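Local coordinates for protein Kinase A (Toxoplasma gondii, PDB 5J3U) that binds cAMP through two cyclic nucleotide-binding domains and, as the regulatory chain, probably inhibits the kinase catalytic subunit, at residues Asp135-Ser140 against Ile182-Ser187. Numbering follows the deposited sequence. Where two conformers were deposited one is given.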
ATOM      1  N   ASP A 135      -3.369   6.516  11.319  1.00 10.90           N
ATOM      2  CA  ASP A 135      -4.644   6.703  11.967  1.00 13.45           C
ATOM      3  C   ASP A 135      -4.855   8.093  12.577  1.00 12.50           C
ATOM      4  O   ASP A 135      -5.904   8.688  12.426  1.00 11.60           O
ATOM      5  CB  ASP A 135      -4.857   5.653  13.001  1.00 16.88           C
ATOM      6  CG  ASP A 135      -6.316   5.529  13.376  1.00 22.99           C
ATOM      7  OD1 ASP A 135      -7.204   5.460  12.451  1.00 28.76           O
ATOM      8  OD2 ASP A 135      -6.534   5.478  14.590  1.00 27.92           O
ATOM      9  N   SER A 136      -3.815   8.586  13.254  1.00 11.48           N
ATOM     10  CA  SER A 136      -3.774   9.912  13.804  1.00 12.25           C
ATOM     11  C   SER A 136      -3.926  10.976  12.781  1.00 12.00           C
ATOM     12  O   SER A 136      -4.775  11.886  12.933  1.00 11.31           O
ATOM     13  CB  SER A 136      -2.501  10.081  14.590  1.00 13.79           C
ATOM     14  OG  SER A 136      -2.479  11.362  15.119  1.00 17.43           O
ATOM     15  N   PHE A 137      -3.214  10.816  11.665  1.00 10.65           N
ATOM     16  CA  PHE A 137      -3.222  11.774  10.567  1.00 10.38           C
ATOM     17  C   PHE A 137      -4.616  11.850   9.999  1.00 10.48           C
ATOM     18  O   PHE A 137      -5.140  12.935   9.854  1.00 11.63           O
ATOM     19  CB  PHE A 137      -2.211  11.355   9.537  1.00 10.71           C
ATOM     20  CG  PHE A 137      -2.330  12.054   8.213  1.00 10.62           C
ATOM     21  CD1 PHE A 137      -2.125  13.416   8.136  1.00 11.21           C
ATOM     22  CD2 PHE A 137      -2.595  11.322   7.065  1.00 11.71           C
ATOM     23  CE1 PHE A 137      -2.209  14.078   6.899  1.00 11.84           C
ATOM     24  CE2 PHE A 137      -2.665  11.956   5.832  1.00 10.52           C
ATOM     25  CZ  PHE A 137      -2.481  13.332   5.764  1.00 10.17           C
ATOM     26  N   LEU A 138      -5.207  10.725   9.701  1.00 11.33           N
ATOM     27  CA  LEU A 138      -6.524  10.718   8.985  1.00 12.05           C
ATOM     28  C   LEU A 138      -7.608  11.325   9.848  1.00 13.95           C
ATOM     29  O   LEU A 138      -8.616  11.842   9.378  1.00 11.44           O
ATOM     30  CB  LEU A 138      -6.936   9.303   8.577  1.00 11.95           C
ATOM     31  CG  LEU A 138      -6.099   8.582   7.529  1.00 12.09           C
ATOM     32  CD1 LEU A 138      -6.739   7.279   7.137  1.00 12.82           C
ATOM     33  CD2 LEU A 138      -5.905   9.447   6.276  1.00 12.17           C
ATOM     34  N   LYS A 139      -7.419  11.260  11.158  1.00 16.49           N
ATOM     35  CA  LYS A 139      -8.405  11.846  12.022  1.00 21.60           C
ATOM     36  C   LYS A 139      -8.435  13.337  11.886  1.00 19.33           C
ATOM     37  O   LYS A 139      -9.415  13.952  12.274  1.00 23.18           O
ATOM     38  CB  LYS A 139      -8.151  11.378  13.482  1.00 23.84           C
ATOM     39  CG  LYS A 139      -9.341  11.470  14.363  1.00 30.91           C
ATOM     40  CD  LYS A 139      -8.940  11.327  15.824  1.00 35.07           C
ATOM     41  CE  LYS A 139     -10.150  10.919  16.663  1.00 41.00           C
ATOM     42  NZ  LYS A 139     -11.485  11.391  16.171  1.00 43.96           N
ATOM     43  N   SER A 140      -7.399  13.949  11.330  0.70 20.91           N
ATOM     44  CA  SER A 140      -7.415  15.359  11.045  0.70 21.68           C
ATOM     45  C   SER A 140      -7.526  15.698   9.572  0.70 19.97           C
ATOM     46  O   SER A 140      -7.221  16.798   9.176  0.70 26.61           O
ATOM     47  CB  SER A 140      -6.172  16.008  11.685  0.70 25.05           C
ATOM     48  OG  SER A 140      -6.153  15.602  13.028  0.70 28.30           O
ATOM     49  N   ILE A 182      -3.155  12.343  -0.277  1.00 10.62           N
ATOM     50  CA  ILE A 182      -3.373  13.306   0.774  1.00 11.41           C
ATOM     51  C   ILE A 182      -1.979  13.804   1.239  1.00 11.04           C
ATOM     52  O   ILE A 182      -1.045  13.005   1.472  1.00 10.53           O
ATOM     53  CB  ILE A 182      -4.111  12.715   1.968  1.00 12.18           C
ATOM     54  CG1 ILE A 182      -5.291  11.806   1.519  1.00 14.11           C
ATOM     55  CG2 ILE A 182      -4.545  13.862   2.844  1.00 12.28           C
ATOM     56  CD1 ILE A 182      -5.916  11.010   2.666  1.00 16.07           C
ATOM     57  N   VAL A 183      -1.806  15.110   1.333  1.00 10.87           N
ATOM     58  CA  VAL A 183      -0.544  15.650   1.677  1.00 10.58           C
ATOM     59  C   VAL A 183      -0.399  15.457   3.197  1.00 10.81           C
ATOM     60  O   VAL A 183      -1.199  15.987   3.972  1.00 11.49           O
ATOM     61  CB  VAL A 183      -0.451  17.169   1.382  1.00 10.59           C
ATOM     62  CG1 VAL A 183       0.865  17.715   1.840  1.00 11.13           C
ATOM     63  CG2 VAL A 183      -0.638  17.482  -0.124  1.00 11.19           C
ATOM     64  N   GLU A 184       0.637  14.765   3.592  1.00 11.11           N
ATOM     65  CA  GLU A 184       0.945  14.599   5.042  1.00 12.11           C
ATOM     66  C   GLU A 184       1.697  15.811   5.602  1.00 13.85           C
ATOM     67  O   GLU A 184       1.405  16.275   6.709  1.00 14.35           O
ATOM     68  CB  GLU A 184       1.823  13.365   5.260  1.00 14.24           C
ATOM     69  CG  GLU A 184       1.198  12.058   4.825  1.00 16.31           C
ATOM     70  CD  GLU A 184       2.101  10.828   5.066  1.00 20.93           C
ATOM     71  OE1 GLU A 184       2.587  10.704   6.244  1.00 21.64           O
ATOM     72  OE2 GLU A 184       2.280   9.998   4.111  1.00 19.78           O
ATOM     73  N   GLU A 185       2.702  16.271   4.862  1.00 13.15           N
ATOM     74  CA  GLU A 185       3.516  17.435   5.190  1.00 13.67           C
ATOM     75  C   GLU A 185       4.061  18.023   3.892  1.00 13.66           C
ATOM     76  O   GLU A 185       4.193  17.306   2.891  1.00 12.68           O
ATOM     77  CB  GLU A 185       4.717  17.062   6.078  1.00 15.08           C
ATOM     78  CG  GLU A 185       4.411  16.469   7.442  1.00 18.62           C
ATOM     79  CD  GLU A 185       5.682  16.428   8.322  1.00 20.86           C
ATOM     80  OE1 GLU A 185       6.023  17.461   8.932  1.00 24.71           O
ATOM     81  OE2 GLU A 185       6.310  15.373   8.386  1.00 21.05           O
ATOM     82  N   GLY A 186       4.466  19.295   3.934  1.00 12.94           N
ATOM     83  CA  GLY A 186       4.946  19.999   2.759  1.00 12.77           C
ATOM     84  C   GLY A 186       3.851  20.608   1.930  1.00 12.38           C
ATOM     85  O   GLY A 186       2.785  20.901   2.408  1.00 11.58           O
ATOM     86  N   SER A 187       4.121  20.795   0.644  0.70 13.77           N
ATOM     87  CA  SER A 187       3.290  21.626  -0.168  0.70 13.95           C
ATOM     88  C   SER A 187       3.358  21.186  -1.624  0.70 12.69           C
ATOM     89  O   SER A 187       4.339  20.588  -2.054  0.70 13.01           O
ATOM     90  CB  SER A 187       3.769  23.089  -0.039  0.70 17.05           C
ATOM     91  OG  SER A 187       2.915  24.005  -0.699  0.70 19.81           O
TER
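Phe137, near the end of helix 116-138, meets Ile182, Val183 and Glu184 where strand 179-183 gives way to a corner, a compact example of one aromatic side chain joining a helix to a sheet. The apolar part rests on two pairs. CZ of Phe137 lies 3.6 Å from CG2 of Ile182, and the methyl approaches the ring obliquely. One residue on, CD2 of Leu138 reaches CD1 of Ile182 at 3.9 Å, the two side chains crossing at about a right angle. Leu138, buried, also packs against Val155 and Ala156 of helix 149-157.

Ring contacts with Val183 and Glu184 form a second group. CG of Phe137 is anti to the backbone N (chi1 166°), and the bond from CA to CB already points toward the strand segment. At the ring's edge, near its plane, CZ comes within 3.5 Å of Val183 O. Over one face sits CG of Glu184, 4.2 Å from the ring centroid and 23° off the normal, a CH-pi contact displaced toward the rim.

No hydrogen bond spans the two segments. The carboxylate of Glu184 is instead engaged elsewhere, OE1 in a salt bridge with Arg130, about two turns before Phe137 on helix 116-138, and OE2 in a hydrogen bond with Thr161 OG1.

Glu184 and Glu185 together face Lys234 in a classic beta bulge. Overall, the C-terminal part of the helix that links the two cyclic nucleotide-binding domains packs against one strand end and the following corner of the second domain's jelly-roll beta-barrel.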